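Local coordinates for CRISPR-associated protein, Cse1 family (Acidimicrobium ferrooxidans, PDB 4H3T) that probably serves as the large subunit of a type I-E CRISPR Cascade complex, where relatives help recognise invading DNA, at residues L61-R66 and P235-D240; Y65-G70 and D89-Y94; A410-A415 and E457-R462; G461-P466 and A489-V494. The protein carries 1 engineered substitution. All coordinates share one frame; numbering follows the deposited sequence. Where two conformers were deposited one is given.

Overall arrangement
The four contacts form two pairs at opposite ends of an elongated chain. Contacts 1 and 2 share helix 52-68 and the residues Tyr65 and Arg66; their centres lie about 11 Å apart, and Tyr94 of contact 2 touches Pro235, Trp237 and Glu238 of contact 1. Contacts 3 and 4 come later in the sequence, share helix 445-473, and have centres about 9 Å apart. The two pairs stand about 46 to 50 Å apart, centre to centre, on opposite sides of the chain's centre. The first pair thus binds together parts of the N-terminal region, and the second packs helices of the C-terminal four-helix bundle, a division characteristic of Cse1 proteins.

Contact 1. Residues L61-R66 and P235-D240; sequences LALAYR and PAWERD
Arg66 and Glu238 meet tip to tip, the arginine reaching out from helix 52-68 and the glutamate from the loop between helix 210-217 and strand 248-249. Arg66 holds the Glu238 carboxylate side-on, one nitrogen to each oxygen. NE of Arg66 donates to OE2 of Glu238 over 2.8 Å, fairly straight (162°), while NH2 of Arg66 donates to OE1 of Glu238, also at 2.8 Å but more bent (133°). Because the guanidinium and carboxylate planes are turned 49° apart, OE2 lies in the guanidinium plane yet is approached from above the plane of its own carboxylate, whereas OE1 uses its syn lone pair. Bends at chi2 and chi3 bring the arginine methylenes against the proline, with CG of Arg66 3.6 Å from CD of Pro235. In the N-terminal region of this Cse1 protein, the contact joins a helix to a distant loop, and helix 88-98 contributes Tyr94, whose OH is hydrogen-bonded to both OE2 of Glu238 and NE1 of Trp237. An alanine in place of Arg66 would remove both salt-bridge donors and would probably leave the Glu238 carboxylate less firmly oriented beside Tyr94. Beyond the ion pair the packing is apolar. Leu63 stands nearly square to Trp237, bringing CD1 of Leu63 within 3.9 Å of CZ2 of Trp237, and Ala62 CB approaches Trp237 CH2 more loosely, at 4.5 Å. Within the loop itself, Pro235 CG sits 3.3 Å above the plane of the Trp237 ring, offset toward its rim.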
# COMPACT_ATOMS: atom_id res chain seq x y z
N LEU A 61 7.37 -5.86 12.35
CA LEU A 61 8.77 -5.90 11.85
C LEU A 61 9.73 -5.17 12.80
O LEU A 61 10.84 -5.62 13.00
CB LEU A 61 8.84 -5.25 10.49
CG LEU A 61 8.27 -6.07 9.31
CD1 LEU A 61 8.09 -5.17 8.06
CD2 LEU A 61 9.14 -7.30 9.01
N ALA A 62 9.33 -3.99 13.36
CA ALA A 62 10.16 -3.31 14.33
C ALA A 62 10.42 -4.23 15.51
O ALA A 62 11.53 -4.27 16.05
CB ALA A 62 9.49 -2.03 14.79
N LEU A 63 9.38 -4.94 15.95
CA LEU A 63 9.51 -5.89 17.08
C LEU A 63 10.46 -7.07 16.71
O LEU A 63 11.31 -7.45 17.51
CB LEU A 63 8.10 -6.37 17.30
CG LEU A 63 7.54 -6.89 18.59
CD1 LEU A 63 8.35 -6.47 19.87
CD2 LEU A 63 6.09 -6.42 18.65
N ALA A 64 10.37 -7.58 15.45
CA ALA A 64 11.25 -8.66 14.98
C ALA A 64 12.72 -8.26 15.03
O ALA A 64 13.51 -9.04 15.57
CB ALA A 64 10.88 -9.08 13.58
N TYR A 65 13.09 -7.05 14.53
CA TYR A 65 14.50 -6.61 14.59
C TYR A 65 15.04 -6.57 16.02
O TYR A 65 16.22 -6.89 16.28
CB TYR A 65 14.66 -5.22 13.95
CG TYR A 65 14.70 -5.23 12.46
CD1 TYR A 65 15.81 -5.73 11.77
CD2 TYR A 65 13.72 -4.56 11.72
CE1 TYR A 65 15.92 -5.61 10.39
CE2 TYR A 65 13.83 -4.42 10.35
CZ TYR A 65 14.93 -4.95 9.67
OH TYR A 65 14.96 -4.85 8.29
N ARG A 66 14.16 -6.20 16.98
CA ARG A 66 14.56 -6.11 18.39
C ARG A 66 14.61 -7.47 19.03
O ARG A 66 15.54 -7.72 19.84
CB ARG A 66 13.64 -5.17 19.20
CG ARG A 66 13.60 -3.70 18.73
CD ARG A 66 15.00 -3.08 18.75
NE ARG A 66 15.48 -2.96 20.13
CZ ARG A 66 16.74 -2.76 20.50
NH1 ARG A 66 17.72 -2.73 19.59
NH2 ARG A 66 17.04 -2.59 21.78
N PRO A 235 12.56 1.08 18.92
CA PRO A 235 11.17 1.50 18.68
C PRO A 235 10.65 2.41 19.79
O PRO A 235 11.26 2.53 20.85
CB PRO A 235 10.42 0.17 18.63
CG PRO A 235 11.19 -0.70 19.51
CD PRO A 235 12.60 -0.34 19.34
N ALA A 236 9.48 2.98 19.55
CA ALA A 236 8.86 3.97 20.42
C ALA A 236 8.69 3.49 21.88
O ALA A 236 8.90 4.30 22.79
CB ALA A 236 7.52 4.41 19.86
N TRP A 237 8.33 2.23 22.08
CA TRP A 237 8.11 1.67 23.43
C TRP A 237 9.40 1.41 24.18
O TRP A 237 9.32 1.16 25.35
CB TRP A 237 7.25 0.38 23.41
CG TRP A 237 7.84 -0.71 22.61
CD1 TRP A 237 8.89 -1.52 22.94
CD2 TRP A 237 7.52 -1.00 21.25
NE1 TRP A 237 9.14 -2.39 21.93
CE2 TRP A 237 8.35 -2.05 20.85
CE3 TRP A 237 6.56 -0.51 20.36
CZ2 TRP A 237 8.29 -2.59 19.57
CZ3 TRP A 237 6.50 -1.05 19.09
CH2 TRP A 237 7.33 -2.12 18.73
N GLU A 238 10.59 1.51 23.55
CA GLU A 238 11.87 1.44 24.25
C GLU A 238 12.34 2.83 24.53
O GLU A 238 13.26 2.99 25.28
CB GLU A 238 12.95 0.68 23.45
CG GLU A 238 12.61 -0.79 23.31
CD GLU A 238 13.76 -1.60 22.77
OE1 GLU A 238 14.92 -1.26 23.04
OE2 GLU A 238 13.49 -2.59 22.05
N ARG A 239 11.76 3.84 23.91
CA ARG A 239 12.19 5.22 24.16
C ARG A 239 11.40 5.80 25.35
O ARG A 239 10.41 5.23 25.81
CB ARG A 239 11.97 6.04 22.85
CG ARG A 239 12.79 5.47 21.70
CD ARG A 239 12.25 5.85 20.29
NE ARG A 239 13.03 6.96 19.77
CZ ARG A 239 14.12 6.87 19.02
NH1 ARG A 239 14.77 7.96 18.65
NH2 ARG A 239 14.54 5.68 18.58
N ASP A 240 11.86 6.90 25.86
CA ASP A 240 11.12 7.61 26.89
C ASP A 240 9.72 7.96 26.36
O ASP A 240 9.59 8.35 25.19
CB ASP A 240 11.80 8.91 27.26
CG ASP A 240 13.12 8.77 27.98
OD1 ASP A 240 13.37 7.69 28.56
OD2 ASP A 240 13.91 9.73 27.94

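Contact 2. Residues Y65-G70 and D89-Y94; sequences YRILRG and DAIDDY
Segment 65-70 carries the C-terminal end of helix 52-68, and segment 89-94 lies in helix 88-98; the two backbones come nearest at Ile67 and Tyr94, whose CA atoms are 5.9 Å apart. At the end of the first helix Arg69 takes a positive phi of 54°, and Gly70 N donates to Tyr65 O. This is helix-to-helix packing in the N-terminal region, with helix 74-82 intervening in sequence. Ile67 is its centre. Its CG2, anti to the backbone N, points into the turn at Ala90 and Ile91, lying 4.0 Å from Ala90 CB and 4.1 Å from Ile91 CG1. The Ile67 and Tyr94 side chains lie nearly perpendicular, and CG1 of Ile67 comes within 3.7 Å of Tyr94 CG. The tyrosine has its own CG anti to the backbone N (chi1 -174°), which carries the ring across to helix 52-68, where Arg66 CB sits 3.5 Å from Tyr94 CE1. The Arg66 guanidinium is turned 82° from this ring and does not stack on it; its charge is paired with Glu238, to which Tyr94 OH is also hydrogen-bonded. Phe36 of helix 32-37 touches both Ile67 and Ile91. Between the backbones a single water donates to both carbonyls, reaching Ile67 O at 2.8 Å and Ala90 O at 3.0 Å.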
# COMPACT_ATOMS: atom_id res chain seq x y z
N TYR A 65 13.09 -7.05 14.53
CA TYR A 65 14.50 -6.61 14.59
C TYR A 65 15.04 -6.57 16.02
O TYR A 65 16.22 -6.89 16.28
CB TYR A 65 14.66 -5.22 13.95
CG TYR A 65 14.70 -5.23 12.46
CD1 TYR A 65 15.81 -5.73 11.77
CD2 TYR A 65 13.72 -4.56 11.72
CE1 TYR A 65 15.92 -5.61 10.39
CE2 TYR A 65 13.83 -4.42 10.35
CZ TYR A 65 14.93 -4.95 9.67
OH TYR A 65 14.96 -4.85 8.29
N ARG A 66 14.16 -6.20 16.98
CA ARG A 66 14.56 -6.11 18.39
C ARG A 66 14.61 -7.47 19.03
O ARG A 66 15.54 -7.72 19.84
CB ARG A 66 13.64 -5.17 19.20
CG ARG A 66 13.60 -3.70 18.73
CD ARG A 66 15.00 -3.08 18.75
NE ARG A 66 15.48 -2.96 20.13
CZ ARG A 66 16.74 -2.76 20.50
NH1 ARG A 66 17.72 -2.73 19.59
NH2 ARG A 66 17.04 -2.59 21.78
N ILE A 67 13.63 -8.36 18.74
CA ILE A 67 13.67 -9.71 19.33
C ILE A 67 14.87 -10.48 18.76
O ILE A 67 15.56 -11.17 19.49
CB ILE A 67 12.34 -10.48 19.06
CG1 ILE A 67 11.17 -9.92 19.89
CG2 ILE A 67 12.52 -11.97 19.32
CD1 ILE A 67 9.78 -10.29 19.34
N LEU A 68 15.06 -10.44 17.44
CA LEU A 68 16.13 -11.22 16.83
C LEU A 68 17.51 -10.55 16.95
O LEU A 68 18.54 -11.19 16.64
CB LEU A 68 15.74 -11.41 15.33
CG LEU A 68 14.40 -12.16 15.11
CD1 LEU A 68 13.99 -12.11 13.65
CD2 LEU A 68 14.47 -13.61 15.55
N ARG A 69 17.57 -9.25 17.35
CA ARG A 69 18.82 -8.49 17.44
C ARG A 69 19.50 -8.60 16.09
O ARG A 69 20.68 -8.77 15.98
CB ARG A 69 19.69 -8.98 18.61
CG ARG A 69 18.90 -8.83 19.91
CD ARG A 69 19.67 -9.08 21.19
NE ARG A 69 20.85 -8.23 21.31
CZ ARG A 69 20.86 -6.93 21.63
NH1 ARG A 69 22.01 -6.27 21.71
NH2 ARG A 69 19.72 -6.28 21.86
N GLY A 70 18.72 -8.40 15.06
CA GLY A 70 19.22 -8.57 13.72
C GLY A 70 18.04 -8.86 12.83
O GLY A 70 16.91 -8.61 13.23
N ASP A 89 12.34 -18.67 23.28
CA ASP A 89 13.17 -18.11 24.35
C ASP A 89 13.57 -16.65 24.02
O ASP A 89 13.51 -15.79 24.91
CB ASP A 89 14.43 -18.96 24.60
CG ASP A 89 14.22 -20.35 25.21
OD1 ASP A 89 13.13 -20.60 25.79
OD2 ASP A 89 15.18 -21.16 25.18
N ALA A 90 13.89 -16.35 22.75
CA ALA A 90 14.23 -14.98 22.34
C ALA A 90 13.02 -14.06 22.50
O ALA A 90 13.14 -12.91 22.96
CB ALA A 90 14.69 -14.97 20.89
N ILE A 91 11.85 -14.60 22.14
CA ILE A 91 10.58 -13.88 22.18
C ILE A 91 10.21 -13.60 23.61
O ILE A 91 9.96 -12.45 23.96
CB ILE A 91 9.44 -14.69 21.47
CG1 ILE A 91 9.74 -14.89 19.95
CG2 ILE A 91 8.08 -13.96 21.64
CD1 ILE A 91 9.03 -16.00 19.32
N ASP A 92 10.24 -14.63 24.47
CA ASP A 92 9.88 -14.47 25.88
C ASP A 92 10.90 -13.64 26.67
O ASP A 92 10.47 -12.84 27.49
CB ASP A 92 9.62 -15.84 26.55
CG ASP A 92 8.31 -16.47 26.07
OD1 ASP A 92 7.37 -15.71 25.68
OD2 ASP A 92 8.22 -17.71 26.04
N ASP A 93 12.20 -13.70 26.36
CA ASP A 93 13.16 -12.80 27.01
C ASP A 93 12.85 -11.33 26.66
O ASP A 93 12.88 -10.47 27.53
CB ASP A 93 14.62 -13.12 26.59
CG ASP A 93 15.19 -14.41 27.12
OD1 ASP A 93 14.57 -15.00 28.06
OD2 ASP A 93 16.24 -14.85 26.58
N TYR A 94 12.51 -11.05 25.40
CA TYR A 94 12.20 -9.67 25.00
C TYR A 94 10.94 -9.17 25.73
O TYR A 94 10.98 -8.11 26.34
CB TYR A 94 12.06 -9.54 23.48
CG TYR A 94 11.88 -8.11 23.03
CD1 TYR A 94 12.97 -7.27 22.85
CD2 TYR A 94 10.61 -7.57 22.87
CE1 TYR A 94 12.80 -5.94 22.49
CE2 TYR A 94 10.43 -6.23 22.60
CZ TYR A 94 11.52 -5.43 22.36
OH TYR A 94 11.29 -4.12 22.03
O HOH W 1 15.48 -11.18 22.27

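Contact 3. Residues A410-A415 and E457-R462; sequences AHAAQA and EEIYGR. Engineered in segment 457-462: Ile459 (natural residue Leu).
Helices 397-415 and 445-473, two members of the C-terminal four-helix bundle characteristic of Cse1 proteins, pack against each other around Ala413. CB of Ala413 meets the CG2 branch of Ile459 at 3.7 Å and the ring of Tyr460 at CE2, 4.0 Å away, so that one methyl serves two successive residues of helix 445-473. Ile459 is an engineered substitution for a natural leucine. As deposited, its CG1 is anti to the backbone N (chi1 -162°), and the chain extends until CD1 lies 4.3 Å from Ala412 CB. Tyr460 leaves its helix with CG beside the backbone N (chi1 -76°), a torsion that brings the ring alongside helix 397-415 and its tip to Ala410. There the packing is tight: the phenolic OH of Tyr460 is 3.0 Å from CA of Ala410 and 3.2 Å from its CB. An alanine in place of Tyr460 would remove the ring packed on Ala410 and Ala413 and would probably loosen the fit between these two helices. With only alanines meeting the partner from segment 410-415, the axes of the two short segments approach to 9.4 Å, running roughly antiparallel at 142°. Farther out, Val494 and Leu498 of helix 481-504 pack on Ile459, and Gln325 and Trp327 of a loop touch Tyr460. Arg328 makes a cation-pi contact with the Tyr460 ring, and NH1 of the same arginine is held in a salt bridge by OE1 of Glu457, one turn earlier on the helix.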
# COMPACT_ATOMS: atom_id res chain seq x y z
N ALA A 410 -3.14 -1.43 -23.14
CA ALA A 410 -3.45 0.01 -23.24
C ALA A 410 -3.69 0.43 -24.73
O ALA A 410 -4.66 1.14 -25.00
CB ALA A 410 -2.36 0.85 -22.61
N HIS A 411 -2.95 -0.13 -25.68
CA HIS A 411 -3.17 0.17 -27.08
C HIS A 411 -4.45 -0.47 -27.55
O HIS A 411 -5.14 0.15 -28.33
CB HIS A 411 -2.00 -0.28 -27.99
CG HIS A 411 -0.77 0.55 -27.85
ND1 HIS A 411 0.48 -0.00 -27.98
CD2 HIS A 411 -0.62 1.86 -27.62
CE1 HIS A 411 1.34 0.97 -27.76
NE2 HIS A 411 0.72 2.11 -27.55
N ALA A 412 -4.81 -1.68 -27.09
CA ALA A 412 -6.10 -2.27 -27.48
C ALA A 412 -7.26 -1.45 -26.93
O ALA A 412 -8.30 -1.28 -27.59
CB ALA A 412 -6.19 -3.73 -27.01
N ALA A 413 -7.12 -0.95 -25.70
CA ALA A 413 -8.19 -0.12 -25.08
C ALA A 413 -8.39 1.18 -25.88
O ALA A 413 -9.49 1.61 -26.09
CB ALA A 413 -7.83 0.21 -23.64
N GLN A 414 -7.30 1.78 -26.33
CA GLN A 414 -7.32 3.00 -27.12
C GLN A 414 -7.93 2.70 -28.49
O GLN A 414 -8.81 3.44 -28.93
CB GLN A 414 -5.92 3.54 -27.25
CG GLN A 414 -5.85 4.94 -27.91
CD GLN A 414 -4.44 5.46 -28.13
OE1 GLN A 414 -3.46 4.94 -27.58
NE2 GLN A 414 -4.31 6.46 -28.99
N ALA A 415 -7.52 1.60 -29.14
CA ALA A 415 -8.11 1.21 -30.43
C ALA A 415 -9.64 1.04 -30.35
O ALA A 415 -10.37 1.39 -31.29
CB ALA A 415 -7.49 -0.08 -30.92
N GLU A 457 -12.19 1.07 -19.80
CA GLU A 457 -12.30 0.45 -18.47
C GLU A 457 -12.92 -0.94 -18.54
O GLU A 457 -12.52 -1.84 -17.81
CB GLU A 457 -13.08 1.33 -17.47
CG GLU A 457 -12.33 2.59 -17.08
CD GLU A 457 -10.96 2.36 -16.47
OE1 GLU A 457 -10.74 1.32 -15.80
OE2 GLU A 457 -10.09 3.21 -16.71
N GLU A 458 -13.86 -1.15 -19.42
CA GLU A 458 -14.45 -2.48 -19.56
C GLU A 458 -13.39 -3.53 -20.05
O GLU A 458 -13.33 -4.62 -19.50
CB GLU A 458 -15.65 -2.45 -20.53
CG GLU A 458 -16.38 -3.78 -20.50
CD GLU A 458 -17.80 -3.69 -21.03
OE1 GLU A 458 -18.20 -2.64 -21.60
OE2 GLU A 458 -18.48 -4.74 -20.97
N ILE A 459 -12.58 -3.23 -21.05
CA ILE A 459 -11.56 -4.19 -21.46
C ILE A 459 -10.52 -4.41 -20.32
O ILE A 459 -10.12 -5.53 -20.09
CB ILE A 459 -10.89 -3.85 -22.81
CG1 ILE A 459 -10.20 -5.13 -23.35
CG2 ILE A 459 -9.91 -2.67 -22.75
CD1 ILE A 459 -9.49 -5.08 -24.61
N TYR A 460 -10.14 -3.38 -19.57
CA TYR A 460 -9.21 -3.62 -18.45
C TYR A 460 -9.82 -4.59 -17.42
O TYR A 460 -9.11 -5.46 -16.92
CB TYR A 460 -8.81 -2.28 -17.78
CG TYR A 460 -7.81 -1.52 -18.62
CD1 TYR A 460 -6.58 -2.08 -18.93
CD2 TYR A 460 -8.04 -0.20 -18.99
CE1 TYR A 460 -5.58 -1.33 -19.54
CE2 TYR A 460 -7.08 0.52 -19.71
CZ TYR A 460 -5.86 -0.08 -20.01
OH TYR A 460 -4.78 0.52 -20.55
N GLY A 461 -11.14 -4.47 -17.16
CA GLY A 461 -11.79 -5.36 -16.20
C GLY A 461 -11.73 -6.80 -16.70
O GLY A 461 -11.43 -7.70 -15.95
N ARG A 462 -11.97 -6.99 -18.02
CA ARG A 462 -11.89 -8.30 -18.67
C ARG A 462 -10.47 -8.85 -18.73
O ARG A 462 -10.30 -10.06 -18.73
CB ARG A 462 -12.44 -8.21 -20.09
CG ARG A 462 -13.97 -8.08 -20.09
CD ARG A 462 -14.64 -9.45 -20.09
NE ARG A 462 -14.55 -10.06 -21.43
CZ ARG A 462 -15.33 -9.75 -22.46
NH1 ARG A 462 -16.31 -8.86 -22.34
NH2 ARG A 462 -15.12 -10.31 -23.64

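Contact 4. Residues G461-P466 and A489-V494; sequences GRLDAP and ALVEAV
Apolar packing dominates this contact, led by Leu463 of helix 445-473. The Leu463 and Leu490 side chains run antiparallel alongside one another, with their CD2 atoms 3.6 Å apart. Val491 instead lies crosswise to Leu463, its CG2 4.0 Å from CD2 of Leu463, and the CG2 branch of Val494 meets the same Leu463 CD2 at 4.1 Å. CB of Pro466 faces the forked end of Leu490, at 3.8 Å from its CD2 and 3.9 Å from its CD1. The helix is kinked here, the backbone N of Ala465 and of Pro466 lacking a bond to the preceding turn. Arg462 adds a mixed contact. Its CB lies 3.8 Å from Val494 CG1, and the chain, bent at chi2 and chi3, also brings NE and NH2 near that methyl. The charged end of this arginine leads outward, where Arg462 NH2 forms a salt bridge with Asp497 on helix 481-504. The two helices are consecutive and form an antiparallel helical hairpin, with local segment axes 10.8 Å apart at 153°. Within the four-helix bundle, helix 397-415 packs against this hairpin through Ala409 on Leu463 and through Phe408 and Ala412 on Val491, while helix 511-532 flanks helix 481-504.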
# COMPACT_ATOMS: atom_id res chain seq x y z
N GLY A 461 -11.14 -4.47 -17.16
CA GLY A 461 -11.79 -5.36 -16.20
C GLY A 461 -11.73 -6.80 -16.70
O GLY A 461 -11.43 -7.70 -15.95
N ARG A 462 -11.97 -6.99 -18.02
CA ARG A 462 -11.89 -8.30 -18.67
C ARG A 462 -10.47 -8.85 -18.73
O ARG A 462 -10.30 -10.06 -18.73
CB ARG A 462 -12.44 -8.21 -20.09
CG ARG A 462 -13.97 -8.08 -20.09
CD ARG A 462 -14.64 -9.45 -20.09
NE ARG A 462 -14.55 -10.06 -21.43
CZ ARG A 462 -15.33 -9.75 -22.46
NH1 ARG A 462 -16.31 -8.86 -22.34
NH2 ARG A 462 -15.12 -10.31 -23.64
N LEU A 463 -9.44 -8.00 -18.77
CA LEU A 463 -8.04 -8.47 -18.86
C LEU A 463 -7.41 -8.65 -17.49
O LEU A 463 -6.27 -9.13 -17.42
CB LEU A 463 -7.20 -7.47 -19.71
CG LEU A 463 -7.56 -7.40 -21.18
CD1 LEU A 463 -6.70 -6.38 -21.88
CD2 LEU A 463 -7.46 -8.79 -21.88
N ASP A 464 -8.15 -8.38 -16.41
CA ASP A 464 -7.55 -8.44 -15.09
C ASP A 464 -7.12 -9.88 -14.73
O ASP A 464 -5.94 -10.09 -14.45
CB ASP A 464 -8.47 -7.85 -14.02
CG ASP A 464 -7.90 -7.84 -12.62
OD1 ASP A 464 -6.83 -7.20 -12.39
OD2 ASP A 464 -8.43 -8.52 -11.79
N ALA A 465 -8.02 -10.85 -14.74
CA ALA A 465 -7.67 -12.22 -14.35
C ALA A 465 -6.70 -12.85 -15.38
O ALA A 465 -5.63 -13.33 -14.96
CB ALA A 465 -8.93 -13.07 -14.15
N PRO A 466 -6.87 -12.60 -16.70
CA PRO A 466 -5.87 -13.08 -17.68
C PRO A 466 -4.49 -12.46 -17.51
O PRO A 466 -3.51 -13.18 -17.62
CB PRO A 466 -6.50 -12.64 -19.00
CG PRO A 466 -7.91 -12.64 -18.77
CD PRO A 466 -8.09 -12.13 -17.41
N ALA A 489 -2.62 -12.72 -28.73
CA ALA A 489 -3.85 -13.38 -29.20
C ALA A 489 -5.00 -13.25 -28.17
O ALA A 489 -6.14 -13.10 -28.57
CB ALA A 489 -3.59 -14.86 -29.52
N LEU A 490 -4.73 -13.39 -26.86
CA LEU A 490 -5.79 -13.24 -25.85
C LEU A 490 -6.38 -11.81 -25.88
O LEU A 490 -7.59 -11.63 -25.99
CB LEU A 490 -5.22 -13.59 -24.47
CG LEU A 490 -6.23 -13.64 -23.33
CD1 LEU A 490 -5.81 -14.69 -22.29
CD2 LEU A 490 -6.53 -12.20 -22.76
N VAL A 491 -5.53 -10.80 -25.90
CA VAL A 491 -6.02 -9.42 -25.89
C VAL A 491 -6.83 -9.11 -27.16
O VAL A 491 -7.88 -8.48 -27.05
CB VAL A 491 -4.86 -8.42 -25.69
CG1 VAL A 491 -5.31 -6.98 -25.91
CG2 VAL A 491 -4.24 -8.58 -24.31
N GLU A 492 -6.37 -9.57 -28.32
CA GLU A 492 -7.12 -9.35 -29.57
C GLU A 492 -8.51 -9.96 -29.51
O GLU A 492 -9.46 -9.34 -30.00
CB GLU A 492 -6.42 -9.97 -30.79
CG GLU A 492 -5.22 -9.21 -31.31
CD GLU A 492 -4.91 -9.68 -32.73
OE1 GLU A 492 -4.12 -10.64 -32.87
OE2 GLU A 492 -5.61 -9.21 -33.66
N ALA A 493 -8.59 -11.22 -29.04
CA ALA A 493 -9.86 -11.94 -28.91
C ALA A 493 -10.82 -11.20 -27.96
O ALA A 493 -11.98 -11.03 -28.30
CB ALA A 493 -9.62 -13.38 -28.45
N VAL A 494 -10.32 -10.67 -26.84
CA VAL A 494 -11.18 -9.92 -25.93
C VAL A 494 -11.60 -8.62 -26.62
O VAL A 494 -12.78 -8.29 -26.62
CB VAL A 494 -10.50 -9.67 -24.56
CG1 VAL A 494 -11.34 -8.73 -23.69
CG2 VAL A 494 -10.25 -11.00 -23.85